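Long-range contact in transcriptional regulator KdgR (Pseudomonas aeruginosa, PDB 5Y6I), which probably binds DNA as a transcription factor of the IclR family, with a helix-turn-helix domain and a C-terminal regulatory domain: residues 101-114 against 126-138. Numbering follows the deposited sequence.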
loop_
_atom_site.group_PDB
_atom_site.type_symbol
_atom_site.label_atom_id
_atom_site.label_comp_id
_atom_site.label_asym_id
_atom_site.label_seq_id
_atom_site.Cartn_x
_atom_site.Cartn_y
_atom_site.Cartn_z
ATOM N N LEU A 101 -5.555 -15.019 13.229
ATOM C CA LEU A 101 -5.878 -16.335 12.693
ATOM C C LEU A 101 -5.924 -17.367 13.812
ATOM O O LEU A 101 -6.873 -18.158 13.923
ATOM C CB LEU A 101 -4.845 -16.739 11.635
ATOM C CG LEU A 101 -5.125 -18.062 10.896
ATOM C CD1 LEU A 101 -6.252 -17.927 9.874
ATOM C CD2 LEU A 101 -3.893 -18.619 10.211
ATOM N N ALA A 102 -4.906 -17.354 14.668
ATOM C CA ALA A 102 -4.833 -18.319 15.752
ATOM C C ALA A 102 -5.926 -18.068 16.783
ATOM O O ALA A 102 -6.468 -19.013 17.374
ATOM C CB ALA A 102 -3.449 -18.254 16.383
ATOM N N GLU A 103 -6.275 -16.801 17.001
ATOM C CA GLU A 103 -7.375 -16.493 17.902
ATOM C C GLU A 103 -8.696 -16.972 17.321
ATOM O O GLU A 103 -9.507 -17.571 18.035
ATOM C CB GLU A 103 -7.395 -14.993 18.203
ATOM C CG GLU A 103 -6.010 -14.498 18.661
ATOM C CD GLU A 103 -5.925 -13.003 18.974
ATOM O OE1 GLU A 103 -5.475 -12.660 20.090
ATOM O OE2 GLU A 103 -6.276 -12.170 18.105
ATOM N N LEU A 104 -8.919 -16.760 16.021
ATOM C CA LEU A 104 -10.169 -17.219 15.432
ATOM C C LEU A 104 -10.259 -18.732 15.500
ATOM O O LEU A 104 -11.335 -19.291 15.739
ATOM C CB LEU A 104 -10.288 -16.753 13.987
ATOM C CG LEU A 104 -11.635 -17.117 13.353
ATOM C CD1 LEU A 104 -12.735 -16.259 13.947
ATOM C CD2 LEU A 104 -11.583 -16.943 11.845
ATOM N N ARG A 105 -9.133 -19.415 15.304
ATOM C CA ARG A 105 -9.142 -20.861 15.465
ATOM C C ARG A 105 -9.553 -21.244 16.882
ATOM O O ARG A 105 -10.341 -22.171 17.074
ATOM C CB ARG A 105 -7.767 -21.430 15.114
ATOM C CG ARG A 105 -7.667 -22.954 15.174
ATOM C CD ARG A 105 -7.149 -23.374 16.528
ATOM N NE ARG A 105 -6.182 -22.419 17.096
ATOM C CZ ARG A 105 -4.857 -22.532 16.993
ATOM N NH1 ARG A 105 -4.329 -23.550 16.321
ATOM N NH2 ARG A 105 -4.053 -21.619 17.545
ATOM N N ASP A 106 -9.053 -20.524 17.888
ATOM C CA ASP A 106 -9.284 -20.949 19.264
ATOM C C ASP A 106 -10.720 -20.711 19.715
ATOM O O ASP A 106 -11.192 -21.392 20.632
ATOM C CB ASP A 106 -8.314 -20.237 20.204
ATOM C CG ASP A 106 -6.882 -20.631 19.956
ATOM O OD1 ASP A 106 -6.665 -21.639 19.250
ATOM O OD2 ASP A 106 -5.976 -19.934 20.452
ATOM N N VAL A 107 -11.431 -19.764 19.102
ATOM C CA VAL A 107 -12.820 -19.539 19.497
ATOM C C VAL A 107 -13.773 -20.491 18.779
ATOM O O VAL A 107 -14.775 -20.912 19.357
ATOM C CB VAL A 107 -13.241 -18.079 19.265
ATOM C CG1 VAL A 107 -12.658 -17.184 20.343
ATOM C CG2 VAL A 107 -12.808 -17.629 17.911
ATOM N N LEU A 108 -13.488 -20.835 17.529
ATOM C CA LEU A 108 -14.309 -21.789 16.803
ATOM C C LEU A 108 -13.890 -23.227 17.032
ATOM O O LEU A 108 -14.708 -24.133 16.827
ATOM C CB LEU A 108 -14.250 -21.497 15.305
ATOM C CG LEU A 108 -14.617 -20.059 14.948
ATOM C CD1 LEU A 108 -14.434 -19.808 13.471
ATOM C CD2 LEU A 108 -16.066 -19.812 15.351
ATOM N N ASN A 109 -12.651 -23.448 17.468
ATOM C CA ASN A 109 -11.995 -24.746 17.372
ATOM C C ASN A 109 -12.280 -25.382 16.015
ATOM O O ASN A 109 -12.710 -26.529 15.910
ATOM C CB ASN A 109 -12.406 -25.676 18.506
ATOM C CG ASN A 109 -11.420 -26.826 18.700
ATOM O OD1 ASN A 109 -10.276 -26.762 18.236
ATOM N ND2 ASN A 109 -11.858 -27.877 19.387
ATOM N N GLU A 110 -12.073 -24.597 14.961
ATOM C CA GLU A 110 -12.148 -25.087 13.598
ATOM C C GLU A 110 -10.897 -24.638 12.864
ATOM O O GLU A 110 -10.289 -23.622 13.214
ATOM C CB GLU A 110 -13.424 -24.592 12.876
ATOM C CG GLU A 110 -14.703 -24.737 13.699
ATOM C CD GLU A 110 -15.529 -25.951 13.267
ATOM O OE1 GLU A 110 -14.944 -26.831 12.594
ATOM O OE2 GLU A 110 -16.738 -26.050 13.621
ATOM N N THR A 111 -10.492 -25.410 11.859
ATOM C CA THR A 111 -9.273 -25.077 11.130
ATOM C C THR A 111 -9.494 -23.822 10.292
ATOM O O THR A 111 -10.398 -23.780 9.449
ATOM C CB THR A 111 -8.837 -26.260 10.265
ATOM O OG1 THR A 111 -8.642 -27.395 11.111
ATOM C CG2 THR A 111 -7.517 -25.965 9.563
ATOM N N CYS A 112 -8.685 -22.790 10.541
ATOM C CA CYS A 112 -8.689 -21.554 9.760
ATOM C C CYS A 112 -7.381 -21.450 8.991
ATOM O O CYS A 112 -6.334 -21.896 9.477
ATOM C CB CYS A 112 -8.849 -20.311 10.641
ATOM S SG CYS A 112 -10.186 -20.436 11.854
ATOM N N PHE A 113 -7.445 -20.880 7.785
ATOM C CA PHE A 113 -6.250 -20.737 6.962
ATOM C C PHE A 113 -6.235 -19.389 6.244
ATOM O O PHE A 113 -7.269 -18.733 6.065
ATOM C CB PHE A 113 -6.099 -21.892 5.947
ATOM C CG PHE A 113 -7.275 -22.084 4.996
ATOM C CD1 PHE A 113 -7.218 -21.611 3.689
ATOM C CD2 PHE A 113 -8.382 -22.836 5.376
ATOM C CE1 PHE A 113 -8.288 -21.840 2.799
ATOM C CE2 PHE A 113 -9.446 -23.070 4.501
ATOM C CZ PHE A 113 -9.404 -22.573 3.218
ATOM N N LEU A 114 -5.031 -18.965 5.870
ATOM C CA LEU A 114 -4.833 -17.750 5.091
ATOM C C LEU A 114 -4.290 -18.133 3.720
ATOM O O LEU A 114 -3.352 -18.935 3.614
ATOM C CB LEU A 114 -3.877 -16.785 5.791
ATOM C CG LEU A 114 -3.859 -15.339 5.269
ATOM C CD1 LEU A 114 -5.120 -14.589 5.691
ATOM C CD2 LEU A 114 -2.629 -14.616 5.780
ATOM N N GLN A 126 -0.592 -20.448 5.187
ATOM C CA GLN A 126 -0.553 -20.412 6.642
ATOM C C GLN A 126 -1.841 -21.025 7.194
ATOM O O GLN A 126 -2.929 -20.724 6.692
ATOM C CB GLN A 126 -0.348 -18.959 7.096
ATOM C CG GLN A 126 -1.011 -18.523 8.351
ATOM C CD GLN A 126 -0.505 -17.150 8.815
ATOM O OE1 GLN A 126 0.091 -16.400 8.046
ATOM N NE2 GLN A 126 -0.741 -16.830 10.075
ATOM N N VAL A 127 -1.717 -21.887 8.217
ATOM C CA VAL A 127 -2.817 -22.750 8.655
ATOM C C VAL A 127 -2.817 -22.905 10.167
ATOM O O VAL A 127 -1.805 -23.292 10.759
ATOM C CB VAL A 127 -2.727 -24.152 8.018
ATOM C CG1 VAL A 127 -3.629 -25.146 8.761
ATOM C CG2 VAL A 127 -3.072 -24.089 6.585
ATOM N N GLU A 128 -3.969 -22.681 10.786
ATOM C CA GLU A 128 -4.159 -22.976 12.204
ATOM C C GLU A 128 -5.153 -24.124 12.318
ATOM O O GLU A 128 -6.340 -23.953 12.020
ATOM C CB GLU A 128 -4.651 -21.748 12.972
ATOM C CG GLU A 128 -3.590 -20.694 13.276
ATOM C CD GLU A 128 -2.445 -21.199 14.132
ATOM O OE1 GLU A 128 -2.583 -22.230 14.830
ATOM O OE2 GLU A 128 -1.394 -20.547 14.123
ATOM N N GLN A 129 -4.678 -25.284 12.752
ATOM C CA GLN A 129 -5.531 -26.462 12.762
ATOM C C GLN A 129 -6.386 -26.513 14.022
ATOM O O GLN A 129 -6.076 -25.902 15.043
ATOM C CB GLN A 129 -4.703 -27.740 12.643
ATOM C CG GLN A 129 -3.699 -27.728 11.500
ATOM C CD GLN A 129 -3.083 -29.096 11.284
ATOM O OE1 GLN A 129 -3.156 -29.960 12.163
ATOM N NE2 GLN A 129 -2.477 -29.304 10.121
ATOM N N ALA A 130 -7.499 -27.224 13.916
ATOM C CA ALA A 130 -8.289 -27.551 15.091
ATOM C C ALA A 130 -7.697 -28.775 15.760
ATOM O O ALA A 130 -7.310 -29.741 15.095
ATOM C CB ALA A 130 -9.747 -27.823 14.716
ATOM N N VAL A 131 -7.615 -28.736 17.083
ATOM C CA VAL A 131 -7.162 -29.895 17.833
ATOM C C VAL A 131 -8.415 -30.652 18.245
ATOM O O VAL A 131 -9.098 -30.289 19.198
ATOM C CB VAL A 131 -6.293 -29.508 19.027
ATOM C CG1 VAL A 131 -4.870 -29.249 18.557
ATOM C CG2 VAL A 131 -6.854 -28.270 19.706
ATOM N N ARG A 132 -8.752 -31.671 17.474
ATOM C CA ARG A 132 -9.757 -32.635 17.871
ATOM C C ARG A 132 -9.189 -34.012 17.572
ATOM O O ARG A 132 -8.190 -34.136 16.856
ATOM C CB ARG A 132 -11.087 -32.406 17.139
ATOM C CG ARG A 132 -11.488 -30.934 17.013
ATOM C CD ARG A 132 -12.741 -30.767 16.150
ATOM N NE ARG A 132 -13.913 -30.355 16.924
ATOM C CZ ARG A 132 -14.479 -29.153 16.846
ATOM N NH1 ARG A 132 -13.988 -28.257 16.024
ATOM N NH2 ARG A 132 -15.540 -28.848 17.578
ATOM N N ALA A 133 -9.820 -35.039 18.155
ATOM C CA ALA A 133 -9.385 -36.420 17.964
ATOM C C ALA A 133 -8.922 -36.659 16.533
ATOM O O ALA A 133 -7.827 -37.174 16.290
ATOM C CB ALA A 133 -10.525 -37.374 18.330
ATOM N N VAL A 134 -9.733 -36.240 15.574
ATOM C CA VAL A 134 -9.375 -36.295 14.166
ATOM C C VAL A 134 -9.975 -35.063 13.509
ATOM O O VAL A 134 -11.103 -34.686 13.827
ATOM C CB VAL A 134 -9.890 -37.601 13.534
ATOM C CG1 VAL A 134 -9.866 -37.492 12.044
ATOM C CG2 VAL A 134 -9.048 -38.762 13.975
ATOM N N THR A 135 -9.213 -34.387 12.647
ATOM C CA THR A 135 -9.749 -33.190 11.992
ATOM C C THR A 135 -9.271 -33.111 10.552
ATOM O O THR A 135 -8.193 -33.596 10.207
ATOM C CB THR A 135 -9.345 -31.875 12.679
ATOM O OG1 THR A 135 -8.022 -31.505 12.273
ATOM C CG2 THR A 135 -9.375 -32.014 14.205
ATOM N N VAL A 136 -10.072 -32.464 9.729
ATOM C CA VAL A 136 -9.713 -32.152 8.351
ATOM C C VAL A 136 -8.945 -30.844 8.337
ATOM O O VAL A 136 -9.144 -29.961 9.182
ATOM C CB VAL A 136 -10.953 -32.035 7.450
ATOM C CG1 VAL A 136 -11.668 -33.359 7.315
ATOM C CG2 VAL A 136 -11.849 -30.960 7.979
ATOM N N VAL A 137 -8.085 -30.702 7.330
ATOM C CA VAL A 137 -7.168 -29.579 7.227
ATOM C C VAL A 137 -6.934 -29.261 5.756
ATOM O O VAL A 137 -7.093 -30.105 4.879
ATOM C CB VAL A 137 -5.828 -29.884 7.948
ATOM C CG1 VAL A 137 -6.051 -30.110 9.431
ATOM C CG2 VAL A 137 -5.169 -31.144 7.359
ATOM N N THR A 138 -6.597 -28.016 5.481
ATOM C CA THR A 138 -5.764 -27.762 4.325
ATOM C C THR A 138 -4.319 -27.812 4.807
ATOM O O THR A 138 -4.050 -27.895 6.007
ATOM C CB THR A 138 -6.121 -26.423 3.687
ATOM O OG1 THR A 138 -7.547 -26.286 3.667
ATOM C CG2 THR A 138 -5.614 -26.354 2.264
#
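R105 leaves the helix with CG opposite its backbone N (chi1 -177°) and then bends at the next two bonds, while E128 folds at chi2 (-61°); together these turns bring guanidinium and carboxylate into a salt bridge, with NH1 of R105 2.6 Å from OE1 of E128. The two planes are steeply inclined to each other, 70° apart, and CB of E128 lies over one face of the guanidinium, near its rim. NH1 of R105 also donates an almost straight hydrogen bond to Q129 O, 3.2 Å away and in the guanidinium plane. D106 is modelled beside NE of R105 as a third member of the charge network, but too close for the detail to be trusted; E128 and Q129 give the helix end its link to the edge strand. Next to it, L101 CD2 rests on Q126 CG at 3.4 Å, and CG of E128 lies against A102.

After the helix, N109 takes positive phi and the chain turns into strand 111-118, which runs antiparallel to 126-128. C112 and E128 form a hydrogen-bonded pair, their two backbone bonds being E128 N to C112 O (2.8 Å) and C112 N to E128 O. L114 N adds a bond to Q126 O, and between these pairs F113 CB packs on V127 CG2 at 3.8 Å.

Where the strand pairing ends, OG1 of T111 takes over: it accepts from A130 N (3.0 Å) and donates to V136 O (3.2 Å), joining both limbs of the loop beyond 128. The contact belongs to the beta hairpin of strands 111-118 and 121-128 in the GAF-like regulatory domain. Strand 121-128 is outermost within this chain, strand 223-232 flanks 111-118 on its other side, and helix 93-108 packs on the face that carries C112, L114, Q126 and E128, beside helix 244-258, which L104 and L108 touch.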